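Local coordinates for protein sortase B (PDB 5YFK) that probably acts as a class B sortase, a cysteine transpeptidase of the kind that attaches proteins to the bacterial cell wall, at residues L102-R116 with N200-D212. The protein carries 1 engineered substitution. Residues are numbered along the deposited sequence; the frame is centred on the assembly and turned at random.
Engineered in segment 200-212: Ser209 (natural residue Cys).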
loop_
_atom_site.group_PDB
_atom_site.type_symbol
_atom_site.label_atom_id
_atom_site.label_comp_id
_atom_site.label_asym_id
_atom_site.label_seq_id
_atom_site.Cartn_x
_atom_site.Cartn_y
_atom_site.Cartn_z
ATOM N N LEU A 102 -8.997 9.132 -4.438
ATOM C CA LEU A 102 -9.243 7.690 -4.415
ATOM C C LEU A 102 -10.440 7.294 -5.275
ATOM O O LEU A 102 -10.496 6.179 -5.798
ATOM C CB LEU A 102 -9.445 7.198 -2.982
ATOM C CG LEU A 102 -8.216 7.287 -2.073
ATOM C CD1 LEU A 102 -8.553 6.712 -0.702
ATOM C CD2 LEU A 102 -7.057 6.516 -2.705
ATOM N N ASN A 103 -11.311 8.255 -5.580
ATOM C CA ASN A 103 -12.410 7.978 -6.517
ATOM C C ASN A 103 -11.971 7.964 -7.969
ATOM O O ASN A 103 -12.539 7.232 -8.786
ATOM C CB ASN A 103 -13.531 9.000 -6.338
ATOM C CG ASN A 103 -14.202 8.886 -4.983
ATOM O OD1 ASN A 103 -14.522 7.787 -4.528
ATOM N ND2 ASN A 103 -14.285 10.004 -4.275
ATOM N N ASP A 104 -10.959 8.777 -8.279
ATOM C CA ASP A 104 -10.587 9.046 -9.665
ATOM C C ASP A 104 -9.271 8.427 -10.104
ATOM O O ASP A 104 -9.135 8.002 -11.275
ATOM C CB ASP A 104 -10.553 10.551 -9.926
ATOM C CG ASP A 104 -11.877 11.233 -9.612
ATOM O OD1 ASP A 104 -12.905 10.536 -9.451
ATOM O OD2 ASP A 104 -11.887 12.481 -9.604
ATOM N N ASP A 105 -8.262 8.459 -9.240
ATOM C CA ASP A 105 -6.890 8.265 -9.719
ATOM C C ASP A 105 -6.632 6.810 -10.193
ATOM O O ASP A 105 -7.127 5.849 -9.596
ATOM C CB ASP A 105 -5.899 8.656 -8.624
ATOM C CG ASP A 105 -5.864 10.155 -8.358
ATOM O OD1 ASP A 105 -6.495 10.935 -9.120
ATOM O OD2 ASP A 105 -5.246 10.538 -7.345
ATOM N N SER A 106 -5.824 6.653 -11.240
ATOM C CA SER A 106 -5.488 5.308 -11.742
ATOM C C SER A 106 -4.345 4.627 -10.949
ATOM O O SER A 106 -4.145 3.417 -11.066
ATOM C CB SER A 106 -5.171 5.357 -13.245
ATOM O OG SER A 106 -6.367 5.216 -14.003
ATOM N N ASN A 107 -3.607 5.398 -10.149
ATOM C CA ASN A 107 -2.537 4.829 -9.288
ATOM C C ASN A 107 -2.773 5.276 -7.862
ATOM O O ASN A 107 -2.710 6.463 -7.573
ATOM C CB ASN A 107 -1.169 5.301 -9.744
ATOM C CG ASN A 107 -0.023 4.629 -9.005
ATOM O OD1 ASN A 107 -0.203 3.617 -8.296
ATOM N ND2 ASN A 107 1.176 5.165 -9.199
ATOM N N ILE A 108 -3.066 4.318 -7.000
ATOM C CA ILE A 108 -3.208 4.572 -5.572
ATOM C C ILE A 108 -1.833 4.328 -4.948
ATOM O O ILE A 108 -1.275 3.234 -5.048
ATOM C CB ILE A 108 -4.251 3.638 -4.962
ATOM C CG1 ILE A 108 -5.595 3.820 -5.688
ATOM C CG2 ILE A 108 -4.368 3.888 -3.451
ATOM C CD1 ILE A 108 -6.587 2.696 -5.476
ATOM N N VAL A 109 -1.307 5.345 -4.284
ATOM C CA VAL A 109 0.060 5.257 -3.796
ATOM C C VAL A 109 0.078 5.262 -2.299
ATOM O O VAL A 109 -0.468 6.172 -1.662
ATOM C CB VAL A 109 0.917 6.423 -4.329
ATOM C CG1 VAL A 109 2.300 6.416 -3.697
ATOM C CG2 VAL A 109 1.012 6.337 -5.838
ATOM N N VAL A 110 0.697 4.228 -1.725
ATOM C CA VAL A 110 0.636 4.016 -0.299
ATOM C C VAL A 110 2.059 3.871 0.252
ATOM O O VAL A 110 2.880 3.147 -0.330
ATOM C CB VAL A 110 -0.211 2.758 0.034
ATOM C CG1 VAL A 110 -0.275 2.493 1.521
ATOM C CG2 VAL A 110 -1.606 2.892 -0.552
ATOM N N TYR A 111 2.289 4.493 1.410
ATOM C CA TYR A 111 3.598 4.544 2.071
ATOM C C TYR A 111 3.526 3.899 3.437
ATOM O O TYR A 111 2.497 3.963 4.147
ATOM C CB TYR A 111 4.060 5.987 2.262
ATOM C CG TYR A 111 4.132 6.822 1.024
ATOM C CD1 TYR A 111 3.012 7.482 0.541
ATOM C CD2 TYR A 111 5.323 6.944 0.318
ATOM C CE1 TYR A 111 3.093 8.268 -0.592
ATOM C CE2 TYR A 111 5.362 7.582 -0.909
ATOM C CZ TYR A 111 4.260 8.294 -1.311
ATOM O OH TYR A 111 4.318 9.033 -2.446
ATOM N N GLY A 112 4.661 3.378 3.867
ATOM C CA GLY A 112 4.861 3.018 5.266
ATOM C C GLY A 112 6.320 2.821 5.593
ATOM O O GLY A 112 7.129 2.594 4.706
ATOM N N HIS A 113 6.640 2.921 6.876
ATOM C CA HIS A 113 7.994 2.761 7.380
ATOM C C HIS A 113 8.492 1.322 7.200
ATOM O O HIS A 113 7.707 0.363 7.274
ATOM C CB HIS A 113 8.048 3.105 8.872
ATOM C CG HIS A 113 8.187 4.570 9.158
ATOM N ND1 HIS A 113 9.248 5.317 8.695
ATOM C CD2 HIS A 113 7.516 5.370 10.021
ATOM C CE1 HIS A 113 9.207 6.522 9.241
ATOM N NE2 HIS A 113 8.125 6.601 9.990
ATOM N N ASN A 114 9.820 1.192 7.093
ATOM C CA ASN A 114 10.509 -0.063 7.312
ATOM C C ASN A 114 11.581 0.161 8.354
ATOM O O ASN A 114 12.630 0.708 8.045
ATOM C CB ASN A 114 11.132 -0.548 6.009
ATOM C CG ASN A 114 12.163 -1.652 6.216
ATOM O OD1 ASN A 114 12.162 -2.341 7.244
ATOM N ND2 ASN A 114 12.940 -1.918 5.179
ATOM N N MET A 115 11.244 -0.106 9.611
ATOM C CA MET A 115 12.094 0.300 10.716
ATOM C C MET A 115 12.971 -0.846 11.228
ATOM O O MET A 115 13.658 -0.708 12.244
ATOM C CB MET A 115 11.239 0.888 11.840
ATOM C CG MET A 115 10.767 2.305 11.552
ATOM S SD MET A 115 10.033 3.098 12.989
ATOM C CE MET A 115 11.386 3.022 14.166
ATOM N N ARG A 116 13.036 -1.921 10.448
ATOM C CA ARG A 116 14.060 -2.964 10.619
ATOM C C ARG A 116 13.733 -3.855 11.808
ATOM O O ARG A 116 14.511 -4.732 12.163
ATOM C CB ARG A 116 15.459 -2.356 10.783
ATOM C CG ARG A 116 15.998 -1.708 9.516
ATOM C CD ARG A 116 17.435 -2.130 9.227
ATOM N NE ARG A 116 17.509 -3.278 8.318
ATOM C CZ ARG A 116 18.632 -3.716 7.750
ATOM N NH1 ARG A 116 19.784 -3.092 7.980
ATOM N NH2 ARG A 116 18.605 -4.774 6.944
ATOM N N ASN A 200 -6.227 0.308 -19.477
ATOM C CA ASN A 200 -7.492 0.289 -18.743
ATOM C C ASN A 200 -7.331 -0.076 -17.279
ATOM O O ASN A 200 -8.281 0.025 -16.506
ATOM C CB ASN A 200 -8.474 -0.699 -19.368
ATOM C CG ASN A 200 -8.855 -0.327 -20.776
ATOM O OD1 ASN A 200 -9.179 0.829 -21.058
ATOM N ND2 ASN A 200 -8.702 -1.276 -21.688
ATOM N N ASP A 201 -6.138 -0.505 -16.889
ATOM C CA ASP A 201 -5.940 -1.032 -15.553
ATOM C C ASP A 201 -5.898 0.065 -14.485
ATOM O O ASP A 201 -5.649 1.251 -14.766
ATOM C CB ASP A 201 -4.652 -1.856 -15.480
ATOM C CG ASP A 201 -4.784 -3.211 -16.153
ATOM O OD1 ASP A 201 -5.842 -3.853 -15.990
ATOM O OD2 ASP A 201 -3.777 -3.686 -16.734
ATOM N N ARG A 202 -6.186 -0.344 -13.258
ATOM C CA ARG A 202 -5.966 0.516 -12.104
ATOM C C ARG A 202 -4.878 -0.110 -11.255
ATOM O O ARG A 202 -4.897 -1.321 -11.011
ATOM C CB ARG A 202 -7.245 0.644 -11.274
ATOM C CG ARG A 202 -7.086 1.706 -10.197
ATOM C CD ARG A 202 -8.355 1.958 -9.403
ATOM N NE ARG A 202 -8.294 3.298 -8.824
ATOM C CZ ARG A 202 -9.224 3.832 -8.036
ATOM N NH1 ARG A 202 -9.158 5.120 -7.719
ATOM N NH2 ARG A 202 -10.171 3.066 -7.516
ATOM N N ILE A 203 -3.908 0.680 -10.840
ATOM C CA ILE A 203 -2.797 0.115 -10.114
ATOM C C ILE A 203 -2.692 0.632 -8.682
ATOM O O ILE A 203 -3.180 1.716 -8.358
ATOM C CB ILE A 203 -1.454 0.288 -10.852
ATOM C CG1 ILE A 203 -1.157 1.765 -11.141
ATOM C CG2 ILE A 203 -1.468 -0.571 -12.128
ATOM C CD1 ILE A 203 0.302 2.037 -11.509
ATOM N N LEU A 204 -1.917 -0.117 -7.907
ATOM C CA LEU A 204 -1.624 0.157 -6.516
ATOM C C LEU A 204 -0.108 0.102 -6.347
ATOM O O LEU A 204 0.543 -0.855 -6.797
ATOM C CB LEU A 204 -2.252 -0.917 -5.637
ATOM C CG LEU A 204 -2.024 -0.812 -4.118
ATOM C CD1 LEU A 204 -2.528 0.446 -3.448
ATOM C CD2 LEU A 204 -2.640 -2.014 -3.458
ATOM N N THR A 205 0.455 1.164 -5.806
ATOM C CA THR A 205 1.902 1.243 -5.595
ATOM C C THR A 205 2.179 1.310 -4.105
ATOM O O THR A 205 1.699 2.224 -3.430
ATOM C CB THR A 205 2.464 2.493 -6.285
ATOM O OG1 THR A 205 2.134 2.452 -7.684
ATOM C CG2 THR A 205 3.975 2.659 -6.071
ATOM N N LEU A 206 3.026 0.407 -3.622
ATOM C CA LEU A 206 3.417 0.389 -2.220
ATOM C C LEU A 206 4.877 0.749 -2.082
ATOM O O LEU A 206 5.711 0.179 -2.767
ATOM C CB LEU A 206 3.202 -1.000 -1.605
ATOM C CG LEU A 206 1.835 -1.662 -1.801
ATOM C CD1 LEU A 206 1.800 -3.018 -1.127
ATOM C CD2 LEU A 206 0.714 -0.773 -1.304
ATOM N N ILE A 207 5.159 1.718 -1.214
ATOM C CA ILE A 207 6.498 2.281 -1.095
ATOM C C ILE A 207 6.985 2.243 0.331
ATOM O O ILE A 207 6.317 2.752 1.255
ATOM C CB ILE A 207 6.551 3.726 -1.637
ATOM C CG1 ILE A 207 6.228 3.725 -3.140
ATOM C CG2 ILE A 207 7.931 4.317 -1.419
ATOM C CD1 ILE A 207 5.949 5.113 -3.686
ATOM N N THR A 208 8.223 1.777 0.487
ATOM C CA THR A 208 8.888 1.824 1.745
ATOM C C THR A 208 10.380 2.145 1.592
ATOM O O THR A 208 10.895 2.233 0.473
ATOM C CB THR A 208 8.661 0.543 2.567
ATOM O OG1 THR A 208 9.082 0.756 3.907
ATOM C CG2 THR A 208 9.402 -0.669 2.014
ATOM N N SER A 209 11.075 2.295 2.722
ATOM C CA SER A 209 12.509 2.496 2.688
ATOM C C SER A 209 13.266 1.175 2.763
ATOM O O SER A 209 12.748 0.183 3.265
ATOM C CB SER A 209 12.928 3.444 3.799
ATOM O OG SER A 209 12.829 2.812 5.058
ATOM N N GLY A 210 14.445 1.126 2.141
ATOM C CA GLY A 210 15.300 -0.034 2.277
ATOM C C GLY A 210 16.694 0.345 2.745
ATOM O O GLY A 210 17.005 1.529 2.928
ATOM N N TYR A 211 17.455 -0.659 3.142
ATOM C CA TYR A 211 18.767 -0.409 3.725
ATOM C C TYR A 211 19.920 -1.057 2.981
ATOM O O TYR A 211 21.068 -0.961 3.416
ATOM C CB TYR A 211 18.751 -0.857 5.165
ATOM C CG TYR A 211 17.752 -0.100 5.962
ATOM C CD1 TYR A 211 18.027 1.188 6.392
ATOM C CD2 TYR A 211 16.466 -0.596 6.157
ATOM C CE1 TYR A 211 17.076 1.946 7.050
ATOM C CE2 TYR A 211 15.483 0.194 6.736
ATOM C CZ TYR A 211 15.815 1.431 7.252
ATOM O OH TYR A 211 14.884 2.167 7.964
ATOM N N ASP A 212 19.665 -1.512 1.764
ATOM C CA ASP A 212 20.746 -2.010 0.917
ATOM C C ASP A 212 21.778 -0.918 0.571
ATOM O O ASP A 212 22.921 -1.220 0.246
ATOM C CB ASP A 212 20.191 -2.585 -0.378
ATOM C CG ASP A 212 19.719 -3.991 -0.229
ATOM O OD1 ASP A 212 19.899 -4.552 0.860
ATOM O OD2 ASP A 212 19.079 -4.503 -1.171
HETATM O O HOH W 1 11.236 3.723 7.103
#
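The guanidinium of Arg202 carries Ile108 CD1 over the centre of one face, 3.8 Å above the plane, while the carbonyl oxygens of Leu102 and Asp105 lie at its edge. It sits at one end of 107-111 and 203-210, neighbouring parallel strands of the sortase beta fold, hydrogen-bonded from Ser106 O to Gly112 N. The Arg202 chain, extended from CG to NE, reaches across to the 102-105 loop; there NE and NH1 both grip Asp105 O, and NH1 also reaches Leu102 O at 2.6 Å from above that carbonyl's plane. At the far end the Tyr211 ring has Arg116 CD over one face, a CH-pi contact 3.9 Å from the centroid, and Asn114 O in plane at its edge, where Tyr211 OH donates to it.

On one face of the sheet Leu204 CD1 sits against Ile108 CG2 and Val110 CG2. On the other, Ile207 CD1 packs on Tyr111 CE2 and Val109 CG1, and Thr205 OG1 donates in plane to a lone pair of Asn107 OD1, 2.7 Å away; Lys168 O takes Asn107 ND2.

Just past strand 107-111, His113 lies near Ser209, on strand 203-210; both are predicted active-site positions, Ser209 being an engineered replacement for the natural cysteine, near Arg217, the predicted transition-state stabiliser. With CG anti to the backbone N (chi1 165°), the Asn114 amide swings toward 203-210, where ND2 donates to Ser209 O at 2.8 Å, the acceptor close to the amide plane. His113 NE2 is bonded to Leu80 O, and one water joins its ND1 (3.0 Å) to Ser209 OG (2.7 Å) while accepting from Asn114 N.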